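Local coordinates for catalase (Corynebacterium glutamicum atcc 13032, PDB 4B7H) that breaks hydrogen peroxide down to water and oxygen at a haem centre, a reaction inhibited by nitric oxide, at the interface of chains A and B and the interface of chains A and C. Coordinates in Å, arbitrary orientation; residue numbers count along the deposited sequence, not the author numbering. Chains: chain A/B/C, Catalase.

Contact 1: the interface of chains A and B. Residues chain A 33-35, 55; chain B 153-154, 157.
A polar, charge-networked patch joins two subunits here: the N-terminal segment of chain A, at A:Glu33, A:Asn34 and A:Lys55, grips B:Met153, B:Lys154 and B:Asp157 and helps hold the haem catalase tetramer together. The interface is two-fold symmetric, and the same contacts recur with the chains exchanged. On the chain B side the 3-10 helix 152-154 runs directly into helix 155-162, whose first residue, B:Phe155, lines the nitric oxide pocket.

Two lysine ammonium groups, one from each chain, organise the patch. A:Lys55 leaves helix 50-59 as an extended rod, CG anti to the backbone N (chi1 -172°), and crosses both B:Met153 and B:Asp157 at about a right angle. A:Lys55 NZ donates to the backbone O of B:Met153 at 2.9 Å, tilted somewhat from the carbonyl plane. A salt bridge 2.8 Å long joins A:Lys55 NZ to B:Asp157 OD2, on the syn side of the carboxylate. A third bond runs 2.8 Å from A:Lys55 NZ to A:Glu33 OE1, meets that oxygen on its anti side and ties the lysine to its own chain.

B:Lys154 takes the opposite shape. Bends at chi2, chi3 (61°) and chi4 curl its chain back, laying it alongside A:Asn34 with both side chains pointing the same way. B:Lys154 NZ meets A:Asn34 OD1 at 2.8 Å in the carbonyl plane, whereas its bond to the A:Glu33 backbone O, 2.9 Å long, comes from above the plane. B:Lys154 NZ also bridges to B:Asp157 OD2 at 2.9 Å, 54° out of the carboxylate plane. A:Lys55 NZ and B:Lys154 NZ reach this oxygen from opposite faces of its plane, so B:Asp157 OD2 is shared by two ammonium groups, which probably helps hold the carboxylate's rotation.

Apolar packing is modest. The bent B:Met153 lays its CG against the A:Glu33 peptide, while its SD lies 3.9 Å from A:Lys55 CD.

Contact 2: the interface of chains A and C. Residues chain A 24, 48, 50; chain C 331, 333, 339, 346, 349-350.
A:Ile50, the first residue of helix 50-59, packs against C:Ile349 in this mixed patch of the haem catalase tetramer, an apolar core flanked by amide groups and a guanidinium. Its partner belongs to helix 343-359, which carries C:Tyr352, the proximal haem tyrosine.

Tracing the side chain outward, A:Ile50 CB sits 4.2 Å above one face of its neighbour, the A:Arg24 guanidinium, offset toward the rim. A:Ile50 CG1, anti to the carbonyl carbon (chi1 -57°), meets C:Ile349 CG2 at 3.6 Å. The CG2 branch only approaches the C:Gly331 carbonyl. A:Ile50 CD1, at the tip, lies 3.5 Å from C:Gly331 O and 4.0 Å from C:Ile333 CD1. A:Arg24 NH2 adds a weak hydrogen bond to C:Ile333 O; although it is also near C:Gly331 O, its N-H points elsewhere.

Beside A:Ile50, A:Asn48 crosses C:Gln346 and C:Ile349 at about right angles, its CB 4.0 Å from C:Leu339 CD1. The amide orientation is doubtful: A:Asn48 OD1 faces C:Gln346 O at 2.9 Å, two acceptors together, and the same doubtful placement puts ND2 too close to C:Gln346 carbons. Turned over, the amide could donate to that helix carbonyl, which is the likelier reading. Water 1 links the backbone N of A:Asn48 to C:Gln346 OE1, 2.9 Å from the latter.

Contact 1: the interface of chains A and B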
loop_
_atom_site.group_PDB
_atom_site.type_symbol
_atom_site.label_atom_id
_atom_site.label_comp_id
_atom_site.label_asym_id
_atom_site.label_seq_id
_atom_site.Cartn_x
_atom_site.Cartn_y
_atom_site.Cartn_z
ATOM N N GLU A 33 26.752 11.843 -8.322
ATOM C CA GLU A 33 26.208 10.488 -8.313
ATOM C C GLU A 33 27.205 9.513 -7.702
ATOM O O GLU A 33 26.938 8.313 -7.655
ATOM C CB GLU A 33 25.888 10.020 -9.737
ATOM C CG GLU A 33 24.837 10.838 -10.466
ATOM C CD GLU A 33 23.437 10.701 -9.884
ATOM O OE1 GLU A 33 23.246 9.980 -8.870
ATOM O OE2 GLU A 33 22.507 11.301 -10.467
ATOM N N ASN A 34 28.349 10.034 -7.252
ATOM C CA ASN A 34 29.482 9.211 -6.840
ATOM C C ASN A 34 29.872 9.290 -5.368
ATOM O O ASN A 34 30.325 8.295 -4.793
ATOM C CB ASN A 34 30.715 9.559 -7.684
ATOM C CG ASN A 34 30.545 9.198 -9.157
ATOM O OD1 ASN A 34 29.722 8.344 -9.517
ATOM N ND2 ASN A 34 31.331 9.845 -10.020
ATOM N N ILE A 35 29.741 10.470 -4.767
ATOM C CA ILE A 35 30.257 10.696 -3.418
ATOM C C ILE A 35 29.181 11.334 -2.565
ATOM O O ILE A 35 28.543 12.299 -2.996
ATOM C CB ILE A 35 31.495 11.629 -3.440
ATOM C CG1 ILE A 35 32.581 11.051 -4.358
ATOM C CG2 ILE A 35 32.012 11.886 -2.018
ATOM C CD1 ILE A 35 33.843 11.890 -4.439
ATOM N N LYS A 55 17.683 9.028 -3.782
ATOM C CA LYS A 55 18.172 7.949 -4.634
ATOM C C LYS A 55 17.986 6.581 -3.973
ATOM O O LYS A 55 17.474 5.646 -4.589
ATOM C CB LYS A 55 19.652 8.202 -4.953
ATOM C CG LYS A 55 20.274 7.267 -5.982
ATOM C CD LYS A 55 21.654 7.784 -6.401
ATOM C CE LYS A 55 22.330 6.881 -7.429
ATOM N NZ LYS A 55 23.682 7.439 -7.781
ATOM N N MET B 153 26.260 6.199 -2.158
ATOM C CA MET B 153 25.721 6.966 -3.277
ATOM C C MET B 153 25.725 6.135 -4.564
ATOM O O MET B 153 24.872 6.311 -5.433
ATOM C CB MET B 153 26.529 8.253 -3.459
ATOM C CG MET B 153 26.005 9.164 -4.560
ATOM S SD MET B 153 24.318 9.758 -4.312
ATOM C CE MET B 153 24.654 11.168 -3.262
ATOM N N LYS B 154 26.695 5.232 -4.674
ATOM C CA LYS B 154 26.872 4.430 -5.873
ATOM C C LYS B 154 26.133 3.095 -5.847
ATOM O O LYS B 154 26.096 2.397 -6.854
ATOM C CB LYS B 154 28.363 4.169 -6.086
ATOM C CG LYS B 154 29.157 5.413 -6.476
ATOM C CD LYS B 154 29.874 5.212 -7.807
ATOM C CE LYS B 154 28.898 4.947 -8.946
ATOM N NZ LYS B 154 28.021 6.118 -9.262
ATOM N N ASP B 157 23.379 2.386 -8.494
ATOM C CA ASP B 157 24.011 2.222 -9.807
ATOM C C ASP B 157 24.506 0.802 -9.996
ATOM O O ASP B 157 24.246 0.175 -11.028
ATOM C CB ASP B 157 25.171 3.208 -9.990
ATOM C CG ASP B 157 24.710 4.641 -9.927
ATOM O OD1 ASP B 157 23.844 5.000 -10.748
ATOM O OD2 ASP B 157 25.176 5.400 -9.044
#

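Contact 2: the interface of chains A and C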
loop_
_atom_site.group_PDB
_atom_site.type_symbol
_atom_site.label_atom_id
_atom_site.label_comp_id
_atom_site.label_asym_id
_atom_site.label_seq_id
_atom_site.Cartn_x
_atom_site.Cartn_y
_atom_site.Cartn_z
ATOM N N ARG A 24 17.693 16.213 -9.293
ATOM C CA ARG A 24 16.807 15.592 -8.312
ATOM C C ARG A 24 15.383 15.578 -8.851
ATOM O O ARG A 24 15.097 16.133 -9.915
ATOM C CB ARG A 24 16.870 16.321 -6.969
ATOM C CG ARG A 24 18.247 16.272 -6.335
ATOM C CD ARG A 24 18.200 16.451 -4.818
ATOM N NE ARG A 24 17.172 17.395 -4.392
ATOM C CZ ARG A 24 17.354 18.705 -4.264
ATOM N NH1 ARG A 24 18.529 19.256 -4.541
ATOM N NH2 ARG A 24 16.348 19.466 -3.854
ATOM N N ASN A 48 21.324 15.284 5.803
ATOM C CA ASN A 48 20.783 16.121 4.735
ATOM C C ASN A 48 21.535 16.073 3.409
ATOM O O ASN A 48 21.649 17.087 2.721
ATOM C CB ASN A 48 20.609 17.569 5.191
ATOM C CG ASN A 48 19.618 17.711 6.328
ATOM O OD1 ASN A 48 18.743 16.856 6.554
ATOM N ND2 ASN A 48 19.754 18.790 7.062
ATOM N N ILE A 50 20.417 15.300 0.423
ATOM C CA ILE A 50 19.053 15.119 -0.063
ATOM C C ILE A 50 19.019 14.126 -1.218
ATOM O O ILE A 50 18.170 13.231 -1.258
ATOM C CB ILE A 50 18.409 16.471 -0.469
ATOM C CG1 ILE A 50 18.424 17.440 0.720
ATOM C CG2 ILE A 50 16.985 16.262 -0.981
ATOM C CD1 ILE A 50 18.069 18.870 0.356
ATOM N N GLY C 331 12.714 20.282 1.736
ATOM C CA GLY C 331 13.893 19.754 1.065
ATOM C C GLY C 331 13.949 20.088 -0.413
ATOM O O GLY C 331 14.982 19.878 -1.069
ATOM N N ILE C 333 14.839 22.463 -2.226
ATOM C CA ILE C 333 15.637 23.674 -2.389
ATOM C C ILE C 333 16.245 23.715 -3.792
ATOM O O ILE C 333 16.217 22.721 -4.535
ATOM C CB ILE C 333 16.713 23.817 -1.285
ATOM C CG1 ILE C 333 17.654 22.608 -1.264
ATOM C CG2 ILE C 333 16.040 24.009 0.069
ATOM C CD1 ILE C 333 18.824 22.766 -0.291
ATOM N N LEU C 339 20.438 25.382 3.710
ATOM C CA LEU C 339 19.865 25.121 5.022
ATOM C C LEU C 339 20.658 25.850 6.122
ATOM O O LEU C 339 21.284 26.880 5.859
ATOM C CB LEU C 339 19.840 23.611 5.261
ATOM C CG LEU C 339 19.258 22.807 4.094
ATOM C CD1 LEU C 339 19.402 21.309 4.342
ATOM C CD2 LEU C 339 17.801 23.185 3.852
ATOM N N GLN C 346 16.670 20.395 9.905
ATOM C CA GLN C 346 17.394 19.239 9.382
ATOM C C GLN C 346 16.566 17.963 9.457
ATOM O O GLN C 346 16.607 17.151 8.541
ATOM C CB GLN C 346 18.777 19.106 10.032
ATOM C CG GLN C 346 19.633 20.345 9.756
ATOM C CD GLN C 346 21.131 20.079 9.731
ATOM O OE1 GLN C 346 21.582 18.939 9.850
ATOM N NE2 GLN C 346 21.913 21.148 9.587
ATOM N N ILE C 349 14.000 18.058 6.585
ATOM C CA ILE C 349 14.552 17.797 5.260
ATOM C C ILE C 349 14.459 16.300 4.940
ATOM O O ILE C 349 14.277 15.911 3.785
ATOM C CB ILE C 349 16.001 18.341 5.135
ATOM C CG1 ILE C 349 16.032 19.868 5.304
ATOM C CG2 ILE C 349 16.631 17.933 3.811
ATOM C CD1 ILE C 349 15.210 20.640 4.300
ATOM N N PHE C 350 14.533 15.464 5.975
ATOM C CA PHE C 350 14.262 14.039 5.820
ATOM C C PHE C 350 12.759 13.713 5.785
ATOM O O PHE C 350 12.286 12.938 4.949
ATOM C CB PHE C 350 14.905 13.211 6.940
ATOM C CG PHE C 350 14.352 11.811 7.031
ATOM C CD1 PHE C 350 14.689 10.871 6.070
ATOM C CD2 PHE C 350 13.470 11.448 8.037
ATOM C CE1 PHE C 350 14.168 9.583 6.113
ATOM C CE2 PHE C 350 12.938 10.162 8.091
ATOM C CZ PHE C 350 13.295 9.226 7.126
HETATM O O HOH W 1 22.380 16.848 8.036
#

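About 16 Å separates the C-alpha centres of contact 1 and contact 2, yet no residue is common to both. What they share is helix 50-59 of chain A: A:Ile50 at its start serves contact 2, and A:Lys55, further along, serves contact 1. One short N-terminal stretch thus braces two different subunits, by charge toward chain B and by packing and amide contacts toward chain C. In each partner subunit the helix that takes part also carries haem-pocket residues, so tetramer assembly may help steady those sites.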